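PDB 5I97: conjugal transfer protein from Escherichia coli, which belongs to the VirB8 family and probably serves as an inner-membrane component of the type IV secretion channel in plasmid conjugation, this chain being its soluble domain. Local coordinates for residues G102-V111 and Q122-Y132. Numbering follows the deposited sequence.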
loop_
_atom_site.group_PDB
_atom_site.type_symbol
_atom_site.label_atom_id
_atom_site.label_comp_id
_atom_site.label_asym_id
_atom_site.label_seq_id
_atom_site.Cartn_x
_atom_site.Cartn_y
_atom_site.Cartn_z
ATOM N N GLY A 102 9.527 -28.946 -14.751
ATOM C CA GLY A 102 9.279 -27.543 -14.986
ATOM C C GLY A 102 7.814 -27.190 -14.823
ATOM O O GLY A 102 7.265 -26.438 -15.616
ATOM N N VAL A 103 7.172 -27.772 -13.818
ATOM C CA VAL A 103 5.773 -27.500 -13.532
ATOM C C VAL A 103 5.666 -26.964 -12.113
ATOM O O VAL A 103 6.345 -27.448 -11.213
ATOM C CB VAL A 103 4.905 -28.756 -13.714
ATOM C CG1 VAL A 103 3.509 -28.522 -13.214
ATOM C CG2 VAL A 103 4.879 -29.158 -15.173
ATOM N N ALA A 104 4.855 -25.924 -11.931
ATOM C CA ALA A 104 4.666 -25.309 -10.628
ATOM C C ALA A 104 3.202 -24.957 -10.399
ATOM O O ALA A 104 2.472 -24.629 -11.329
ATOM C CB ALA A 104 5.530 -24.088 -10.492
ATOM N N THR A 105 2.779 -25.051 -9.149
ATOM C CA THR A 105 1.439 -24.676 -8.762
ATOM C C THR A 105 1.499 -23.530 -7.784
ATOM O O THR A 105 2.117 -23.640 -6.735
ATOM C CB THR A 105 0.702 -25.831 -8.122
ATOM O OG1 THR A 105 0.548 -26.872 -9.085
ATOM C CG2 THR A 105 -0.659 -25.384 -7.641
ATOM N N ILE A 106 0.880 -22.415 -8.138
ATOM C CA ILE A 106 0.942 -21.243 -7.287
ATOM C C ILE A 106 -0.452 -20.783 -6.858
ATOM O O ILE A 106 -1.299 -20.460 -7.690
ATOM C CB ILE A 106 1.690 -20.101 -7.994
ATOM C CG1 ILE A 106 3.144 -20.521 -8.220
ATOM C CG2 ILE A 106 1.604 -18.814 -7.194
ATOM C CD1 ILE A 106 4.041 -19.424 -8.726
ATOM N N ARG A 107 -0.676 -20.740 -5.551
ATOM C CA ARG A 107 -1.935 -20.245 -5.021
ATOM C C ARG A 107 -1.780 -18.813 -4.565
ATOM O O ARG A 107 -0.899 -18.494 -3.766
ATOM C CB ARG A 107 -2.409 -21.131 -3.880
ATOM C CG ARG A 107 -2.843 -22.486 -4.364
ATOM C CD ARG A 107 -3.449 -23.319 -3.267
ATOM N NE ARG A 107 -4.073 -24.525 -3.810
ATOM C CZ ARG A 107 -3.411 -25.585 -4.263
ATOM N NH1 ARG A 107 -2.086 -25.598 -4.275
ATOM N NH2 ARG A 107 -4.086 -26.627 -4.729
ATOM N N PHE A 108 -2.655 -17.950 -5.069
ATOM C CA PHE A 108 -2.507 -16.538 -4.797
ATOM C C PHE A 108 -3.834 -15.809 -4.640
ATOM O O PHE A 108 -4.892 -16.276 -5.057
ATOM C CB PHE A 108 -1.657 -15.890 -5.909
ATOM C CG PHE A 108 -2.301 -15.893 -7.273
ATOM C CD1 PHE A 108 -2.322 -17.040 -8.044
ATOM C CD2 PHE A 108 -2.821 -14.729 -7.815
ATOM C CE1 PHE A 108 -2.898 -17.037 -9.291
ATOM C CE2 PHE A 108 -3.376 -14.726 -9.076
ATOM C CZ PHE A 108 -3.422 -15.876 -9.808
ATOM N N THR A 109 -3.745 -14.636 -4.037
ATOM C CA THR A 109 -4.904 -13.832 -3.731
ATOM C C THR A 109 -4.774 -12.463 -4.362
ATOM O O THR A 109 -3.724 -11.833 -4.282
ATOM C CB THR A 109 -5.090 -13.688 -2.218
ATOM O OG1 THR A 109 -5.430 -14.965 -1.678
ATOM C CG2 THR A 109 -6.215 -12.707 -1.899
ATOM N N THR A 110 -5.842 -12.020 -5.006
ATOM C CA THR A 110 -5.887 -10.673 -5.553
ATOM C C THR A 110 -6.854 -9.804 -4.754
ATOM O O THR A 110 -7.919 -10.254 -4.339
ATOM C CB THR A 110 -6.290 -10.671 -7.041
ATOM O OG1 THR A 110 -7.504 -11.406 -7.216
ATOM C CG2 THR A 110 -5.202 -11.318 -7.872
ATOM N N VAL A 111 -6.453 -8.562 -4.529
ATOM C CA VAL A 111 -7.322 -7.569 -3.912
ATOM C C VAL A 111 -7.479 -6.401 -4.875
ATOM O O VAL A 111 -6.532 -5.662 -5.131
ATOM C CB VAL A 111 -6.769 -7.057 -2.569
ATOM C CG1 VAL A 111 -7.643 -5.930 -2.032
ATOM C CG2 VAL A 111 -6.684 -8.187 -1.559
ATOM N N GLN A 122 -13.520 -7.373 -2.195
ATOM C CA GLN A 122 -13.272 -8.602 -1.462
ATOM C C GLN A 122 -12.231 -9.459 -2.179
ATOM O O GLN A 122 -12.218 -9.522 -3.413
ATOM C CB GLN A 122 -14.563 -9.402 -1.301
ATOM C CG GLN A 122 -15.623 -8.719 -0.461
ATOM C CD GLN A 122 -15.186 -8.559 0.985
ATOM O OE1 GLN A 122 -14.668 -7.515 1.386
ATOM N NE2 GLN A 122 -15.370 -9.611 1.770
ATOM N N PRO A 123 -11.342 -10.103 -1.405
ATOM C CA PRO A 123 -10.274 -10.938 -1.960
ATOM C C PRO A 123 -10.798 -12.081 -2.823
ATOM O O PRO A 123 -11.867 -12.623 -2.560
ATOM C CB PRO A 123 -9.582 -11.484 -0.712
ATOM C CG PRO A 123 -9.823 -10.443 0.336
ATOM C CD PRO A 123 -11.191 -9.912 0.050
ATOM N N GLN A 124 -10.039 -12.421 -3.857
ATOM C CA GLN A 124 -10.336 -13.570 -4.708
ATOM C C GLN A 124 -9.129 -14.509 -4.708
ATOM O O GLN A 124 -7.996 -14.050 -4.805
ATOM C CB GLN A 124 -10.669 -13.123 -6.131
ATOM C CG GLN A 124 -11.999 -12.407 -6.265
ATOM C CD GLN A 124 -12.129 -11.739 -7.606
ATOM O OE1 GLN A 124 -11.298 -10.905 -7.984
ATOM N NE2 GLN A 124 -13.135 -12.137 -8.361
ATOM N N ARG A 125 -9.359 -15.810 -4.577
ATOM C CA ARG A 125 -8.244 -16.754 -4.481
ATOM C C ARG A 125 -8.129 -17.575 -5.753
ATOM O O ARG A 125 -9.137 -18.003 -6.318
ATOM C CB ARG A 125 -8.396 -17.669 -3.266
ATOM C CG ARG A 125 -8.331 -16.896 -1.945
ATOM C CD ARG A 125 -8.376 -17.767 -0.671
ATOM N NE ARG A 125 -7.033 -18.223 -0.299
ATOM C CZ ARG A 125 -6.573 -18.284 0.950
ATOM N NH1 ARG A 125 -7.350 -17.943 1.968
ATOM N NH2 ARG A 125 -5.333 -18.695 1.184
ATOM N N TRP A 126 -6.901 -17.776 -6.221
ATOM C CA TRP A 126 -6.690 -18.459 -7.495
ATOM C C TRP A 126 -5.610 -19.534 -7.450
ATOM O O TRP A 126 -4.750 -19.535 -6.574
ATOM C CB TRP A 126 -6.312 -17.448 -8.573
ATOM C CG TRP A 126 -7.136 -16.214 -8.594
ATOM C CD1 TRP A 126 -6.914 -15.071 -7.888
ATOM C CD2 TRP A 126 -8.302 -15.970 -9.385
ATOM N NE1 TRP A 126 -7.869 -14.146 -8.175
ATOM C CE2 TRP A 126 -8.737 -14.673 -9.103
ATOM C CE3 TRP A 126 -9.015 -16.736 -10.316
ATOM C CZ2 TRP A 126 -9.862 -14.110 -9.696
ATOM C CZ3 TRP A 126 -10.133 -16.178 -10.911
ATOM C CH2 TRP A 126 -10.547 -14.880 -10.598
ATOM N N ILE A 127 -5.635 -20.422 -8.435
ATOM C CA ILE A 127 -4.564 -21.393 -8.620
ATOM C C ILE A 127 -3.943 -21.201 -9.999
ATOM O O ILE A 127 -4.642 -21.230 -11.012
ATOM C CB ILE A 127 -5.064 -22.837 -8.492
ATOM C CG1 ILE A 127 -5.872 -23.013 -7.207
ATOM C CG2 ILE A 127 -3.899 -23.804 -8.528
ATOM C CD1 ILE A 127 -6.523 -24.370 -7.072
ATOM N N ALA A 128 -2.630 -21.018 -10.037
ATOM C CA ALA A 128 -1.910 -20.908 -11.296
ATOM C C ALA A 128 -1.062 -22.154 -11.548
ATOM O O ALA A 128 -0.154 -22.464 -10.774
ATOM C CB ALA A 128 -1.038 -19.672 -11.297
ATOM N N ILE A 129 -1.396 -22.887 -12.608
ATOM C CA ILE A 129 -0.592 -24.028 -13.046
ATOM C C ILE A 129 0.371 -23.592 -14.144
ATOM O O ILE A 129 -0.046 -23.198 -15.224
ATOM C CB ILE A 129 -1.462 -25.181 -13.571
ATOM C CG1 ILE A 129 -2.549 -25.552 -12.557
ATOM C CG2 ILE A 129 -0.594 -26.376 -13.943
ATOM C CD1 ILE A 129 -2.017 -26.033 -11.238
ATOM N N MET A 130 1.662 -23.673 -13.876
ATOM C CA MET A 130 2.635 -23.070 -14.770
ATOM C C MET A 130 3.654 -24.074 -15.278
ATOM O O MET A 130 4.078 -24.963 -14.549
ATOM C CB MET A 130 3.353 -21.931 -14.050
ATOM C CG MET A 130 2.430 -21.027 -13.255
ATOM S SD MET A 130 3.331 -19.793 -12.322
ATOM C CE MET A 130 4.225 -18.954 -13.627
ATOM N N GLY A 131 4.048 -23.921 -16.535
ATOM C CA GLY A 131 5.183 -24.644 -17.075
ATOM C C GLY A 131 6.317 -23.654 -17.237
ATOM O O GLY A 131 6.082 -22.517 -17.627
ATOM N N TYR A 132 7.534 -24.046 -16.884
ATOM C CA TYR A 132 8.659 -23.135 -16.992
ATOM C C TYR A 132 9.972 -23.833 -17.358
ATOM O O TYR A 132 10.078 -25.058 -17.340
ATOM C CB TYR A 132 8.834 -22.356 -15.693
ATOM C CG TYR A 132 9.304 -23.187 -14.533
ATOM C CD1 TYR A 132 8.410 -23.923 -13.782
ATOM C CD2 TYR A 132 10.648 -23.240 -14.188
ATOM C CE1 TYR A 132 8.837 -24.690 -12.724
ATOM C CE2 TYR A 132 11.081 -23.996 -13.139
ATOM C CZ TYR A 132 10.176 -24.720 -12.408
ATOM O OH TYR A 132 10.608 -25.480 -11.344
#
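The F108 ring lies over W126, one face on W126 CB (3.5 Å from F108 CE1) and the whole in an offset stack on the five-membered ring, centroids 5.0 Å apart and planes at 28°. F108 reaches across because CG sits between its backbone N and carbonyl carbon (chi1 66°), which also sets CE1 against A128 CB. At the edge of the indole, W126 NE1 points at T110 OG1, 2.9 Å away and near the ring plane, in an almost straight hydrogen bond that fixes the ring's rotation. A leucine in place of W126 has neither ring nor N-H, and would probably leave T110 OG1 without its donor and the F108 face less well packed. Farther along the same face, I106 CD1 meets M130 SD at 3.7 Å. At the far end of the hairpin G102 CA lies over one face of the Y132 ring, a CH-pi contact. The opposite face carries T105 CG2 beside I127 CG2 (3.7 Å), with I129 CD1 against T105 OG1. Paired backbone bonds at A104–M130, I106–A128, F108–W126 and T110–Q124 hold the two antiparallel strands as a regular hairpin. These are the central strands of the four-stranded antiparallel sheet of this NTF2-like domain, flanked by strands 86-98 and 151-160; helix 27-42 packs against A104, F108 and M130, and Y132 OH is hydrogen-bonded to D30 of that helix.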